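Local coordinates for encapsidation protein (PDB 5HD9) that probably acts as the ATPase that drives packaging of phage DNA into the capsid, the part described being its N-terminal ASCE-fold domain, at residues L16-G21 and N161-F166; Y34-F39 and N61-V66; S110-D115 and L135-T140. All blocks are in the same frame, centred on the assembly; numbering follows the deposited sequence.

Contact 1. Residues L16-G21 and N161-F166; sequences LNFVIG and NPYFLF
Phe18 on strand 16-19 and Phe164 in the first turn of helix 162-167 meet as a T-shaped (edge-to-face) pair. The ring centroids are 5.2 Å apart and the planes stand at 79°. Phe164 presents its edge: CE1 comes down over one face of Phe18, toward the rim, and lies 3.6 Å from Phe18 CG. Phe18 carries CG anti to its carbonyl carbon (chi1 -51°), which turns its ring toward the helix; both rings are buried and apolar. Tyr163 crosses Phe18 at about a right angle and touches it through its CB, 3.8 Å from Phe18 CE2, while its hydroxyl reaches on to Glu130 for a hydrogen bond. Strand 16-19 leads into a glycine-rich loop that resembles a P-loop (Walker A), as the P-loop NTPase clan of this protein would predict. Gly21, with phi 69°, stands at the start of that turn, where a residue without a side chain fits easily. Just before it, Ile20 extends CD1 to another point on the edge of the Phe164 ring, 4.2 Å from Phe164 CE2. Asn161 fixes the helix start as its N-cap: OD1 accepts from Phe164 N at 3.2 Å, and more weakly from Tyr163 N. Asn161 ND2 lies above the centre of the Phe164 ring and donates to Ser158 O.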
loop_
_atom_site.group_PDB
_atom_site.type_symbol
_atom_site.label_atom_id
_atom_site.label_comp_id
_atom_site.label_asym_id
_atom_site.label_seq_id
_atom_site.Cartn_x
_atom_site.Cartn_y
_atom_site.Cartn_z
ATOM N N LEU A 16 -9.151 -4.970 -1.764
ATOM C CA LEU A 16 -8.944 -3.692 -1.087
ATOM C C LEU A 16 -8.766 -3.919 0.414
ATOM O O LEU A 16 -9.587 -4.573 1.054
ATOM C CB LEU A 16 -10.125 -2.755 -1.366
ATOM C CG LEU A 16 -9.889 -1.247 -1.492
ATOM C CD1 LEU A 16 -8.733 -0.898 -2.415
ATOM C CD2 LEU A 16 -11.166 -0.589 -1.993
ATOM N N ASN A 17 -7.675 -3.395 0.964
ATOM C CA ASN A 17 -7.336 -3.592 2.372
ATOM C C ASN A 17 -6.930 -2.284 3.038
ATOM O O ASN A 17 -6.150 -1.510 2.477
ATOM C CB ASN A 17 -6.200 -4.610 2.517
ATOM C CG ASN A 17 -6.509 -5.935 1.852
ATOM O OD1 ASN A 17 -7.025 -6.855 2.487
ATOM N ND2 ASN A 17 -6.184 -6.045 0.570
ATOM N N PHE A 18 -7.462 -2.046 4.235
ATOM C CA PHE A 18 -7.130 -0.856 5.014
ATOM C C PHE A 18 -6.607 -1.255 6.393
ATOM O O PHE A 18 -7.349 -1.796 7.207
ATOM C CB PHE A 18 -8.352 0.054 5.166
ATOM C CG PHE A 18 -9.045 0.369 3.868
ATOM C CD1 PHE A 18 -10.082 -0.425 3.412
ATOM C CD2 PHE A 18 -8.665 1.464 3.110
ATOM C CE1 PHE A 18 -10.725 -0.139 2.222
ATOM C CE2 PHE A 18 -9.304 1.753 1.917
ATOM C CZ PHE A 18 -10.337 0.949 1.477
ATOM N N VAL A 19 -5.329 -0.986 6.647
ATOM C CA VAL A 19 -4.737 -1.232 7.959
ATOM C C VAL A 19 -4.546 0.107 8.662
ATOM O O VAL A 19 -3.782 0.957 8.195
ATOM C CB VAL A 19 -3.394 -1.973 7.854
ATOM C CG1 VAL A 19 -2.942 -2.448 9.228
ATOM C CG2 VAL A 19 -3.514 -3.158 6.899
ATOM N N ILE A 20 -5.248 0.295 9.776
ATOM C CA ILE A 20 -5.311 1.601 10.427
ATOM C C ILE A 20 -4.987 1.517 11.914
ATOM O O ILE A 20 -4.935 0.432 12.494
ATOM C CB ILE A 20 -6.699 2.244 10.235
ATOM C CG1 ILE A 20 -7.787 1.403 10.914
ATOM C CG2 ILE A 20 -6.990 2.410 8.744
ATOM C CD1 ILE A 20 -9.173 2.019 10.847
ATOM N N GLY A 21 -4.766 2.676 12.523
ATOM C CA GLY A 21 -4.296 2.740 13.893
ATOM C C GLY A 21 -2.869 2.238 13.988
ATOM O O GLY A 21 -2.335 2.055 15.082
ATOM N N ASN A 161 -13.659 8.355 6.654
ATOM C CA ASN A 161 -12.806 8.928 5.624
ATOM C C ASN A 161 -13.420 8.635 4.256
ATOM O O ASN A 161 -14.325 7.809 4.154
ATOM C CB ASN A 161 -11.389 8.361 5.728
ATOM C CG ASN A 161 -11.318 6.891 5.362
ATOM O OD1 ASN A 161 -11.303 6.532 4.186
ATOM N ND2 ASN A 161 -11.264 6.033 6.372
ATOM N N PRO A 162 -12.937 9.307 3.200
ATOM C CA PRO A 162 -13.578 9.181 1.885
ATOM C C PRO A 162 -13.712 7.741 1.393
ATOM O O PRO A 162 -14.718 7.412 0.765
ATOM C CB PRO A 162 -12.648 9.979 0.967
ATOM C CG PRO A 162 -11.973 10.953 1.867
ATOM C CD PRO A 162 -11.792 10.235 3.164
ATOM N N TYR A 163 -12.726 6.898 1.683
ATOM C CA TYR A 163 -12.752 5.518 1.215
ATOM C C TYR A 163 -13.814 4.709 1.950
ATOM O O TYR A 163 -14.597 3.996 1.325
ATOM C CB TYR A 163 -11.367 4.878 1.369
ATOM C CG TYR A 163 -10.354 5.507 0.442
ATOM C CD1 TYR A 163 -9.652 6.644 0.815
ATOM C CD2 TYR A 163 -10.129 4.985 -0.825
ATOM C CE1 TYR A 163 -8.742 7.233 -0.040
ATOM C CE2 TYR A 163 -9.220 5.566 -1.685
ATOM C CZ TYR A 163 -8.529 6.690 -1.287
ATOM O OH TYR A 163 -7.627 7.275 -2.143
ATOM N N PHE A 164 -13.857 4.826 3.273
ATOM C CA PHE A 164 -14.855 4.100 4.049
ATOM C C PHE A 164 -16.260 4.571 3.669
ATOM O O PHE A 164 -17.183 3.764 3.530
ATOM C CB PHE A 164 -14.627 4.284 5.553
ATOM C CG PHE A 164 -13.390 3.601 6.079
ATOM C CD1 PHE A 164 -12.436 3.078 5.221
ATOM C CD2 PHE A 164 -13.190 3.477 7.446
ATOM C CE1 PHE A 164 -11.304 2.454 5.717
ATOM C CE2 PHE A 164 -12.062 2.854 7.944
ATOM C CZ PHE A 164 -11.119 2.342 7.079
ATOM N N LEU A 165 -16.415 5.879 3.501
ATOM C CA LEU A 165 -17.699 6.449 3.112
ATOM C C LEU A 165 -18.113 5.966 1.726
ATOM O O LEU A 165 -19.254 5.557 1.515
ATOM C CB LEU A 165 -17.636 7.975 3.131
ATOM C CG LEU A 165 -17.426 8.640 4.492
ATOM C CD1 LEU A 165 -17.263 10.141 4.316
ATOM C CD2 LEU A 165 -18.578 8.332 5.434
ATOM N N PHE A 166 -17.174 6.013 0.787
ATOM C CA PHE A 166 -17.460 5.682 -0.606
ATOM C C PHE A 166 -17.920 4.232 -0.734
ATOM O O PHE A 166 -18.901 3.943 -1.418
ATOM C CB PHE A 166 -16.221 5.936 -1.474
ATOM C CG PHE A 166 -16.471 5.812 -2.951
ATOM C CD1 PHE A 166 -16.462 4.574 -3.569
ATOM C CD2 PHE A 166 -16.702 6.939 -3.723
ATOM C CE1 PHE A 166 -16.688 4.463 -4.928
ATOM C CE2 PHE A 166 -16.928 6.832 -5.081
ATOM C CZ PHE A 166 -16.919 5.592 -5.685
#

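Contact 2. Residues Y34-F39 and N61-V66; sequences YPINRF and NYFNDV
Ile36 of helix 26-42 touches Phe63 and Val66 of the loop 61-66 through the far end of its side chain. CG1 lies anti to the carbonyl carbon (chi1 -71°), and CD1 continues outward in extended form (chi2 168°), giving the isoleucine enough length to span the gap between the two backbones. The methyl ends near the plane of the Phe63 ring, at its edge, with Ile36 CD1 3.5 Å from Phe63 CE1. On its other contact it meets Val66 tip to tip, Ile36 CD1 lying 3.6 Å from Val66 CG2. With CG1 of the valine at chi1 -59°, CG2 falls between the backbone N and the carbonyl carbon, and this turns it to Ile36. Phe63 starts off to one side of the helix, and only the reach of its ring brings it to Ile36. Tyr62 CD2 stands 3.7 Å above the centre of one face of that ring, while Leu75 and Val77 of strand 75-78 also touch Phe63. A backbone bond from Val66 N to Phe63 O closes a turn, and both apolar side chains reach the same methyl. Pro35, lacking an N-H, kinks the helix just before Ile36. Helix 26-42 follows the probable P-loop, as in P-loop NTPases, and here it packs on the connection running between sheet strands 45-50 and 75-78.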
loop_
_atom_site.group_PDB
_atom_site.type_symbol
_atom_site.label_atom_id
_atom_site.label_comp_id
_atom_site.label_asym_id
_atom_site.label_seq_id
_atom_site.Cartn_x
_atom_site.Cartn_y
_atom_site.Cartn_z
ATOM N N TYR A 34 6.990 -7.538 1.709
ATOM C CA TYR A 34 6.083 -8.455 1.025
ATOM C C TYR A 34 6.184 -8.337 -0.501
ATOM O O TYR A 34 6.451 -9.331 -1.171
ATOM C CB TYR A 34 4.639 -8.232 1.487
ATOM C CG TYR A 34 3.623 -9.008 0.677
ATOM C CD1 TYR A 34 3.450 -10.369 0.872
ATOM C CD2 TYR A 34 2.840 -8.379 -0.285
ATOM C CE1 TYR A 34 2.530 -11.087 0.133
ATOM C CE2 TYR A 34 1.916 -9.086 -1.028
ATOM C CZ TYR A 34 1.766 -10.439 -0.817
ATOM O OH TYR A 34 0.842 -11.143 -1.557
ATOM N N PRO A 35 5.984 -7.130 -1.060
ATOM C CA PRO A 35 6.073 -7.029 -2.526
ATOM C C PRO A 35 7.465 -7.335 -3.085
ATOM O O PRO A 35 7.567 -7.851 -4.195
ATOM C CB PRO A 35 5.681 -5.572 -2.808
ATOM C CG PRO A 35 5.829 -4.858 -1.504
ATOM C CD PRO A 35 5.553 -5.864 -0.445
ATOM N N ILE A 36 8.517 -7.023 -2.334
ATOM C CA ILE A 36 9.872 -7.346 -2.767
ATOM C C ILE A 36 10.027 -8.862 -2.880
ATOM O O ILE A 36 10.641 -9.358 -3.822
ATOM C CB ILE A 36 10.935 -6.773 -1.802
ATOM C CG1 ILE A 36 10.987 -5.252 -1.938
ATOM C CG2 ILE A 36 12.316 -7.356 -2.098
ATOM C CD1 ILE A 36 11.784 -4.559 -0.863
ATOM N N ASN A 37 9.459 -9.592 -1.925
ATOM C CA ASN A 37 9.504 -11.049 -1.961
ATOM C C ASN A 37 8.688 -11.609 -3.119
ATOM O O ASN A 37 9.078 -12.608 -3.726
ATOM C CB ASN A 37 9.001 -11.642 -0.642
ATOM C CG ASN A 37 10.117 -11.875 0.358
ATOM O OD1 ASN A 37 11.025 -12.673 0.118
ATOM N ND2 ASN A 37 10.043 -11.195 1.494
ATOM N N ARG A 38 7.557 -10.972 -3.422
ATOM C CA ARG A 38 6.706 -11.434 -4.513
ATOM C C ARG A 38 7.429 -11.263 -5.847
ATOM O O ARG A 38 7.286 -12.096 -6.743
ATOM C CB ARG A 38 5.366 -10.687 -4.543
ATOM C CG ARG A 38 4.467 -10.894 -3.324
ATOM C CD ARG A 38 4.119 -12.357 -3.051
ATOM N NE ARG A 38 3.331 -12.964 -4.121
ATOM C CZ ARG A 38 2.807 -14.186 -4.066
ATOM N NH1 ARG A 38 2.983 -14.945 -2.992
ATOM N NH2 ARG A 38 2.107 -14.654 -5.087
ATOM N N PHE A 39 8.214 -10.196 -5.982
ATOM C CA PHE A 39 8.951 -9.986 -7.224
ATOM C C PHE A 39 10.079 -10.997 -7.371
ATOM O O PHE A 39 10.258 -11.591 -8.433
ATOM C CB PHE A 39 9.541 -8.580 -7.315
ATOM C CG PHE A 39 10.251 -8.333 -8.618
ATOM C CD1 PHE A 39 9.531 -8.020 -9.761
ATOM C CD2 PHE A 39 11.627 -8.458 -8.714
ATOM C CE1 PHE A 39 10.172 -7.817 -10.969
ATOM C CE2 PHE A 39 12.273 -8.254 -9.920
ATOM C CZ PHE A 39 11.544 -7.933 -11.047
ATOM N N ASN A 61 15.358 6.815 -0.709
ATOM C CA ASN A 61 15.696 6.060 0.498
ATOM C C ASN A 61 14.757 4.878 0.748
ATOM O O ASN A 61 14.828 4.243 1.797
ATOM C CB ASN A 61 15.671 6.979 1.726
ATOM C CG ASN A 61 16.805 7.990 1.735
ATOM O OD1 ASN A 61 17.755 7.894 0.956
ATOM N ND2 ASN A 61 16.715 8.962 2.635
ATOM N N TYR A 62 13.887 4.587 -0.217
ATOM C CA TYR A 62 12.814 3.603 -0.041
ATOM C C TYR A 62 13.290 2.242 0.478
ATOM O O TYR A 62 12.651 1.651 1.346
ATOM C CB TYR A 62 12.072 3.409 -1.369
ATOM C CG TYR A 62 10.953 2.388 -1.325
ATOM C CD1 TYR A 62 9.668 2.751 -0.938
ATOM C CD2 TYR A 62 11.178 1.066 -1.685
ATOM C CE1 TYR A 62 8.641 1.821 -0.903
ATOM C CE2 TYR A 62 10.157 0.131 -1.654
ATOM C CZ TYR A 62 8.892 0.512 -1.262
ATOM O OH TYR A 62 7.880 -0.423 -1.235
ATOM N N PHE A 63 14.411 1.753 -0.038
ATOM C CA PHE A 63 14.876 0.409 0.299
ATOM C C PHE A 63 15.729 0.342 1.566
ATOM O O PHE A 63 16.101 -0.749 1.999
ATOM C CB PHE A 63 15.675 -0.175 -0.869
ATOM C CG PHE A 63 14.826 -0.605 -2.028
ATOM C CD1 PHE A 63 13.861 -1.589 -1.870
ATOM C CD2 PHE A 63 15.001 -0.041 -3.281
ATOM C CE1 PHE A 63 13.081 -1.990 -2.937
ATOM C CE2 PHE A 63 14.225 -0.442 -4.348
ATOM C CZ PHE A 63 13.263 -1.417 -4.176
ATOM N N ASN A 64 16.031 1.490 2.167
ATOM C CA ASN A 64 16.905 1.526 3.341
ATOM C C ASN A 64 16.358 0.713 4.516
ATOM O O ASN A 64 17.121 0.063 5.232
ATOM C CB ASN A 64 17.147 2.971 3.791
ATOM C CG ASN A 64 18.089 3.724 2.869
ATOM O OD1 ASN A 64 18.727 3.136 1.997
ATOM N ND2 ASN A 64 18.191 5.033 3.070
ATOM N N ASP A 65 15.045 0.758 4.719
ATOM C CA ASP A 65 14.405 -0.006 5.788
ATOM C C ASP A 65 14.703 -1.498 5.677
ATOM O O ASP A 65 14.961 -2.167 6.677
ATOM C CB ASP A 65 12.886 0.199 5.766
ATOM C CG ASP A 65 12.458 1.519 6.371
ATOM O OD1 ASP A 65 13.181 2.048 7.240
ATOM O OD2 ASP A 65 11.382 2.020 5.981
ATOM N N VAL A 66 14.685 -2.000 4.449
ATOM C CA VAL A 66 14.629 -3.434 4.199
ATOM C C VAL A 66 15.884 -3.977 3.520
ATOM O O VAL A 66 15.934 -5.147 3.142
ATOM C CB VAL A 66 13.402 -3.766 3.327
ATOM C CG1 VAL A 66 12.131 -3.313 4.028
ATOM C CG2 VAL A 66 13.518 -3.093 1.961
#

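Contact 3. Residues S110-D115 and L135-T140; sequences STIVFD and LNLMDT
Ile112 CD1 carries this contact alone from the strand side, meeting Leu137 and Met138 of helix 130-141. It lies 3.6 Å from Leu137 CD2, the two side chains running alongside in opposing senses, and 3.8 Å from Met138 CG. Ile112 suits its place because a beta-branched residue is at ease in a strand, and its CG1-CD1 arm, extended at chi2 165°, rises from the sheet to the helix. Leu137 sends CG anti to its backbone nitrogen (chi1 -170°), bringing a branched end down to that methyl. Met138, present as selenomethionine, offers the middle of its chain instead; SE runs on to Leu16, and the bend at chi3 (62°) turns the terminal CE. Val49, Cys150 and Phe142 also touch Ile112. The helix turn that carries Leu137 and Met138 is braced at Asn136 O, which accepts Thr140 N at 2.9 Å and Thr140 OG1 at 2.7 Å, one on each side of the carbonyl plane. Asn136 OD1 in turn accepts from Trp98 NE1 and Lys102 NZ, tying the helix to the region of helix 98-101. Farther along, Asp115 OD2 is hydrogen-bonded to Ser28 OG near the start of helix 26-42, consistent with a Walker B aspartate facing a Walker A serine. Strand 109-115, helix 130-141 and strand 149-153 form a beta-alpha-beta unit, its strands parallel neighbours, with strand 45-50 on the other flank of 109-115.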
loop_
_atom_site.group_PDB
_atom_site.type_symbol
_atom_site.label_atom_id
_atom_site.label_comp_id
_atom_site.label_asym_id
_atom_site.label_seq_id
_atom_site.Cartn_x
_atom_site.Cartn_y
_atom_site.Cartn_z
ATOM N N SER A 110 0.781 -6.789 -9.059
ATOM C CA SER A 110 -0.175 -7.566 -8.270
ATOM C C SER A 110 -0.393 -6.975 -6.877
ATOM O O SER A 110 -1.329 -7.361 -6.182
ATOM C CB SER A 110 0.288 -9.020 -8.148
ATOM O OG SER A 110 1.314 -9.152 -7.180
ATOM N N THR A 111 0.465 -6.045 -6.468
ATOM C CA THR A 111 0.303 -5.385 -5.176
ATOM C C THR A 111 0.443 -3.873 -5.297
ATOM O O THR A 111 1.372 -3.371 -5.936
ATOM C CB THR A 111 1.325 -5.901 -4.139
ATOM O OG1 THR A 111 1.156 -7.313 -3.956
ATOM C CG2 THR A 111 1.126 -5.208 -2.798
ATOM N N ILE A 112 -0.498 -3.161 -4.681
ATOM C CA ILE A 112 -0.423 -1.713 -4.531
ATOM C C ILE A 112 -0.407 -1.371 -3.047
ATOM O O ILE A 112 -1.270 -1.827 -2.295
ATOM C CB ILE A 112 -1.614 -0.989 -5.200
ATOM C CG1 ILE A 112 -1.656 -1.293 -6.698
ATOM C CG2 ILE A 112 -1.524 0.523 -4.961
ATOM C CD1 ILE A 112 -2.979 -0.935 -7.361
ATOM N N VAL A 113 0.570 -0.571 -2.634
ATOM C CA VAL A 113 0.644 -0.108 -1.255
ATOM C C VAL A 113 0.478 1.407 -1.207
ATOM O O VAL A 113 1.297 2.159 -1.732
ATOM C CB VAL A 113 1.968 -0.515 -0.591
ATOM C CG1 VAL A 113 2.025 -0.012 0.846
ATOM C CG2 VAL A 113 2.118 -2.028 -0.626
ATOM N N PHE A 114 -0.607 1.833 -0.569
ATOM C CA PHE A 114 -0.949 3.240 -0.439
ATOM C C PHE A 114 -0.737 3.650 1.010
ATOM O O PHE A 114 -1.616 3.470 1.847
ATOM C CB PHE A 114 -2.398 3.470 -0.883
ATOM C CG PHE A 114 -2.817 4.919 -0.941
ATOM C CD1 PHE A 114 -1.975 5.941 -0.521
ATOM C CD2 PHE A 114 -4.070 5.253 -1.422
ATOM C CE1 PHE A 114 -2.382 7.266 -0.579
ATOM C CE2 PHE A 114 -4.481 6.576 -1.481
ATOM C CZ PHE A 114 -3.636 7.582 -1.060
ATOM N N ASP A 115 0.434 4.201 1.304
ATOM C CA ASP A 115 0.774 4.542 2.677
ATOM C C ASP A 115 0.228 5.917 3.050
ATOM O O ASP A 115 0.157 6.818 2.209
ATOM C CB ASP A 115 2.289 4.494 2.880
ATOM C CG ASP A 115 2.682 4.381 4.343
ATOM O OD1 ASP A 115 1.785 4.280 5.207
ATOM O OD2 ASP A 115 3.896 4.377 4.632
ATOM N N LEU A 135 -9.250 3.931 -7.740
ATOM C CA LEU A 135 -9.987 2.887 -8.420
ATOM C C LEU A 135 -9.525 2.760 -9.872
ATOM O O LEU A 135 -9.292 1.655 -10.356
ATOM C CB LEU A 135 -11.484 3.176 -8.341
ATOM C CG LEU A 135 -12.192 2.761 -7.047
ATOM C CD1 LEU A 135 -13.655 3.180 -7.079
ATOM C CD2 LEU A 135 -12.083 1.260 -6.786
ATOM N N ASN A 136 -9.367 3.889 -10.559
ATOM C CA ASN A 136 -8.876 3.872 -11.933
ATOM C C ASN A 136 -7.470 3.280 -12.013
ATOM O O ASN A 136 -7.169 2.493 -12.911
ATOM C CB ASN A 136 -8.881 5.281 -12.528
ATOM C CG ASN A 136 -8.382 5.309 -13.963
ATOM O OD1 ASN A 136 -7.221 5.620 -14.221
ATOM N ND2 ASN A 136 -9.260 4.976 -14.904
ATOM N N LEU A 137 -6.618 3.661 -11.067
ATOM C CA LEU A 137 -5.263 3.128 -10.991
ATOM C C LEU A 137 -5.298 1.609 -10.850
ATOM O O LEU A 137 -4.566 0.899 -11.537
ATOM C CB LEU A 137 -4.507 3.765 -9.820
ATOM C CG LEU A 137 -2.999 3.519 -9.697
ATOM C CD1 LEU A 137 -2.370 4.620 -8.863
ATOM C CD2 LEU A 137 -2.683 2.170 -9.076
HETATM N N MSE A 138 -6.165 1.118 -9.970
HETATM C CA MSE A 138 -6.278 -0.314 -9.713
HETATM C C MSE A 138 -6.734 -1.085 -10.951
HETATM O O MSE A 138 -6.125 -2.090 -11.318
HETATM C CB MSE A 138 -7.244 -0.566 -8.552
HETATM C CG MSE A 138 -6.707 -0.094 -7.215
HETATM SE SE MSE A 138 -8.014 -0.190 -5.779
HETATM C CE MSE A 138 -8.303 -2.113 -5.805
ATOM N N ASP A 139 -7.798 -0.622 -11.597
ATOM C CA ASP A 139 -8.289 -1.298 -12.794
ATOM C C ASP A 139 -7.258 -1.245 -13.916
ATOM O O ASP A 139 -7.170 -2.164 -14.729
ATOM C CB ASP A 139 -9.603 -0.683 -13.280
ATOM C CG ASP A 139 -10.807 -1.586 -13.039
ATOM O OD1 ASP A 139 -10.655 -2.823 -12.945
ATOM O OD2 ASP A 139 -11.925 -1.049 -12.961
ATOM N N THR A 140 -6.479 -0.168 -13.963
ATOM C CA THR A 140 -5.483 -0.012 -15.015
ATOM C C THR A 140 -4.384 -1.072 -14.904
ATOM O O THR A 140 -3.987 -1.663 -15.909
ATOM C CB THR A 140 -4.840 1.397 -14.983
ATOM O OG1 THR A 140 -5.836 2.387 -15.262
ATOM C CG2 THR A 140 -3.725 1.515 -16.019
#

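Overall arrangement
Contact 1 joins segments far apart in sequence, and contacts 2 and 3 both fall between them, one after the other. Contacts 1 and 3 have centres 14 Å apart and share one face of the mixed sheet, where Leu16 CD1 packs 3.5 Å from Met138 SE and Tyr163 meets Phe114. Contact 2 lies 17 Å from contact 3 and 23 Å from contact 1 between centres; its helix 26-42 covers the opposite face, where Tyr34 reaches Thr111. The core parallel strands run 45-50, 109-115, 149-153, 16-19, 183-186, an order characteristic of ASCE ATPases. Strand 149-153 thus separates the probable Walker A and Walker B strands, on which contacts 1 and 3 lie, while contact 2 lies on the helix following the Walker A-like loop.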